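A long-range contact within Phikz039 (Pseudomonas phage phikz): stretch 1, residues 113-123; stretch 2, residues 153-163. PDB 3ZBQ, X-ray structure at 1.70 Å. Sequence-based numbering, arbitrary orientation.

Stretch 1, residues 113-123: GPSLVSHLQQQ
Stretch 2, residues 153-163: GVSSVSKVPMI

The apolar centre of the contact is built from V117, V154, M162 and P114. V117 and V154 both direct their CA-to-CB bonds toward the opposing stretch and both adopt the t rotamer; V117 CG1 lies 4.2 Å from V154 CG1. M162 starts sideways, but its extended t, t, t side chain brings the terminal methyl across, placing M162 CE 3.8 Å from V117 CG2. P114, with a C-gamma exo ring, adds a further contact, P114 CB to V154 CG2 at 4.3 Å. All four residues are buried, as suits their apolar side chains.

The backbones that carry these groups run nearly parallel. Both stretches enter already in helix. Stretch 1 has phi/psi near -63/-43 through the middle, with psi of -61° at G113 and -23° at Q122, and is kinked at P114, whose ring nitrogen has no hydrogen to bond the preceding turn. The axes approach to 9.2 Å at a signed crossing angle of -22°, and the register pairs S118 with V154 (S118 CA to V154 CA 5.5 Å) and Q122 with S158 (Q122 CA to S158 CA 5.0 Å). At the first pair, V154 CG1 packs 3.7 Å from both S118 CA and S118 CB, so the valine methyl lies directly against the serine backbone. At the second, S158 CB lies 3.9 Å from S118 O and from Q122 CG. The contact buries 476 Å² in total.

K159 is the first residue after the second helix to leave helical phi/psi, with positive phi (62/29), and V160 to M162 follow in extended conformation (-141/129, -57/130, -84/122). M162 N donates to S155 OG at 3.0 Å, tying this segment back to its own helix.

Q121 supplies the polar link and has the largest covered area, 98 Å². Its side chain (chi1 -70°, chi2 -162°, chi3 158°) reaches into the turn, where Q121 NE2 donates to S158 OG at 3.0 Å with an angle of 144°, and weakly to V160 O at 3.1 Å with an angle of 124°. S158, chi1 70° (p), in turn donates from S158 OG to V154 O at 2.7 Å, so its hydroxyl both accepts and donates. Q121 OE1 accepts from a water oxygen at 2.6 Å, and that water oxygen accepts from I163 N at 2.8 Å. An amide thus suits this buried position: its donor and acceptor groups both find partners.

At the more open, polar edge, S118 OG (chi1 t) donates to Q122 OE1 at 3.0 Å, one turn along the same helix. Q122 (chi1 m, chi2 t, chi3 -123°) has its CA-to-CB bond sideways, but the end of the side chain comes nearer, with Q122 OE1 4.2 Å from V157 CG1.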

# COMPACT_ATOMS: atom_id res chain seq x y z
N GLY A 113 -5.74 -4.70 -3.02
CA GLY A 113 -4.48 -4.73 -2.29
C GLY A 113 -4.63 -5.24 -0.88
O GLY A 113 -4.03 -6.26 -0.50
N PRO A 114 -5.43 -4.52 -0.06
CA PRO A 114 -5.63 -4.98 1.32
C PRO A 114 -6.28 -6.36 1.40
O PRO A 114 -5.99 -7.10 2.35
CB PRO A 114 -6.54 -3.90 1.90
CG PRO A 114 -6.17 -2.65 1.13
CD PRO A 114 -5.93 -3.15 -0.28
N SER A 115 -7.13 -6.71 0.45
CA SER A 115 -7.70 -8.06 0.45
C SER A 115 -6.65 -9.12 0.21
O SER A 115 -6.69 -10.19 0.83
CB SER A 115 -8.82 -8.21 -0.59
OG SER A 115 -9.87 -7.31 -0.31
N LEU A 116 -5.69 -8.84 -0.67
CA LEU A 116 -4.58 -9.76 -0.89
C LEU A 116 -3.71 -9.85 0.36
O LEU A 116 -3.30 -10.94 0.74
CB LEU A 116 -3.74 -9.37 -2.11
CG LEU A 116 -4.33 -9.73 -3.47
CD1 LEU A 116 -3.64 -8.94 -4.59
CD2 LEU A 116 -4.23 -11.22 -3.74
N VAL A 117 -3.44 -8.71 0.99
CA VAL A 117 -2.63 -8.71 2.22
C VAL A 117 -3.29 -9.58 3.28
O VAL A 117 -2.63 -10.39 3.94
CB VAL A 117 -2.44 -7.29 2.78
CG1 VAL A 117 -1.68 -7.35 4.11
CG2 VAL A 117 -1.68 -6.44 1.79
N SER A 118 -4.60 -9.41 3.42
CA SER A 118 -5.35 -10.18 4.41
C SER A 118 -5.26 -11.68 4.13
O SER A 118 -4.98 -12.48 5.02
CB SER A 118 -6.81 -9.74 4.45
OG SER A 118 -7.48 -10.41 5.50
N HIS A 119 -5.50 -12.05 2.88
CA HIS A 119 -5.46 -13.45 2.48
C HIS A 119 -4.06 -14.01 2.70
O HIS A 119 -3.90 -15.09 3.27
CB HIS A 119 -5.84 -13.61 1.01
CG HIS A 119 -5.88 -15.04 0.55
ND1 HIS A 119 -7.04 -15.78 0.56
CD2 HIS A 119 -4.90 -15.86 0.11
CE1 HIS A 119 -6.78 -17.00 0.12
NE2 HIS A 119 -5.49 -17.07 -0.16
N LEU A 120 -3.05 -13.28 2.24
CA LEU A 120 -1.67 -13.76 2.37
C LEU A 120 -1.26 -13.92 3.84
O LEU A 120 -0.60 -14.89 4.21
CB LEU A 120 -0.70 -12.81 1.67
CG LEU A 120 -0.76 -12.68 0.15
CD1 LEU A 120 -0.12 -11.37 -0.28
CD2 LEU A 120 -0.08 -13.83 -0.54
N GLN A 121 -1.64 -12.94 4.66
CA GLN A 121 -1.26 -12.97 6.07
C GLN A 121 -1.96 -14.09 6.83
O GLN A 121 -1.38 -14.71 7.72
CB GLN A 121 -1.45 -11.59 6.73
CG GLN A 121 -0.41 -10.60 6.20
CD GLN A 121 -0.22 -9.37 7.06
OE1 GLN A 121 0.83 -8.73 6.98
NE2 GLN A 121 -1.23 -9.01 7.85
N GLN A 122 -3.19 -14.39 6.43
CA GLN A 122 -3.89 -15.54 7.01
C GLN A 122 -3.22 -16.87 6.65
O GLN A 122 -3.39 -17.86 7.35
CB GLN A 122 -5.37 -15.55 6.60
CG GLN A 122 -6.17 -14.42 7.23
CD GLN A 122 -7.57 -14.32 6.66
OE1 GLN A 122 -7.97 -13.28 6.15
NE2 GLN A 122 -8.31 -15.41 6.75
N GLN A 123 -2.45 -16.89 5.55
CA GLN A 123 -1.68 -18.09 5.18
C GLN A 123 -0.31 -18.13 5.86
O GLN A 123 0.46 -19.07 5.65
CB GLN A 123 -1.45 -18.16 3.66
CG GLN A 123 -2.66 -17.89 2.81
CD GLN A 123 -3.84 -18.73 3.20
OE1 GLN A 123 -3.69 -19.93 3.46
NE2 GLN A 123 -5.02 -18.12 3.24
N GLY A 153 -8.27 -2.99 10.27
CA GLY A 153 -9.17 -4.13 10.17
C GLY A 153 -8.47 -5.38 9.67
O GLY A 153 -8.69 -6.49 10.18
N VAL A 154 -7.61 -5.22 8.66
CA VAL A 154 -6.86 -6.36 8.13
C VAL A 154 -5.85 -6.88 9.17
O VAL A 154 -5.67 -8.09 9.32
CB VAL A 154 -6.16 -6.01 6.79
CG1 VAL A 154 -5.16 -7.10 6.40
CG2 VAL A 154 -7.21 -5.81 5.68
N SER A 155 -5.22 -5.96 9.90
CA SER A 155 -4.32 -6.36 10.99
C SER A 155 -5.07 -7.24 11.98
O SER A 155 -4.57 -8.29 12.42
CB SER A 155 -3.78 -5.13 11.73
OG SER A 155 -3.02 -4.28 10.88
N SER A 156 -6.26 -6.79 12.35
CA SER A 156 -7.09 -7.51 13.32
C SER A 156 -7.56 -8.86 12.81
O SER A 156 -7.43 -9.86 13.51
CB SER A 156 -8.29 -6.66 13.74
OG SER A 156 -7.87 -5.45 14.34
N VAL A 157 -8.12 -8.89 11.61
CA VAL A 157 -8.70 -10.11 11.05
C VAL A 157 -7.64 -11.17 10.74
O VAL A 157 -7.83 -12.36 11.02
CB VAL A 157 -9.55 -9.80 9.80
CG1 VAL A 157 -9.91 -11.07 9.08
CG2 VAL A 157 -10.80 -9.03 10.21
N SER A 158 -6.50 -10.73 10.20
CA SER A 158 -5.43 -11.67 9.86
C SER A 158 -4.54 -11.98 11.05
O SER A 158 -3.70 -12.89 10.97
CB SER A 158 -4.59 -11.16 8.68
OG SER A 158 -3.78 -10.05 9.04
N LYS A 159 -4.72 -11.23 12.14
CA LYS A 159 -3.96 -11.43 13.39
C LYS A 159 -2.46 -11.23 13.22
O LYS A 159 -1.65 -11.82 13.94
CB LYS A 159 -4.25 -12.81 13.98
CG LYS A 159 -5.73 -13.16 13.99
CD LYS A 159 -5.94 -14.56 14.50
CE LYS A 159 -7.33 -15.01 14.20
NZ LYS A 159 -7.63 -16.31 14.86
N VAL A 160 -2.10 -10.38 12.26
CA VAL A 160 -0.71 -10.08 11.94
C VAL A 160 -0.68 -8.59 11.64
O VAL A 160 -1.50 -8.12 10.84
CB VAL A 160 -0.26 -10.84 10.68
CG1 VAL A 160 1.12 -10.37 10.24
CG2 VAL A 160 -0.26 -12.35 10.89
N PRO A 161 0.23 -7.84 12.28
CA PRO A 161 0.28 -6.39 12.01
C PRO A 161 0.48 -6.12 10.53
O PRO A 161 1.35 -6.70 9.88
CB PRO A 161 1.51 -5.93 12.81
CG PRO A 161 1.66 -6.97 13.89
CD PRO A 161 1.28 -8.26 13.23
N MET A 162 -0.36 -5.25 9.97
CA MET A 162 -0.22 -4.90 8.58
C MET A 162 0.82 -3.80 8.45
O MET A 162 0.68 -2.74 9.06
CB MET A 162 -1.56 -4.45 7.99
CG MET A 162 -1.47 -4.18 6.54
SD MET A 162 -3.09 -3.99 5.80
CE MET A 162 -2.53 -3.57 4.15
N ILE A 163 1.87 -4.07 7.68
CA ILE A 163 2.98 -3.13 7.54
C ILE A 163 2.74 -2.26 6.31
O ILE A 163 2.62 -2.77 5.19
CB ILE A 163 4.32 -3.89 7.35
CG1 ILE A 163 4.60 -4.79 8.55
CG2 ILE A 163 5.47 -2.91 7.09
CD1 ILE A 163 5.67 -5.83 8.27
O HOH W 1 1.77 -6.41 6.14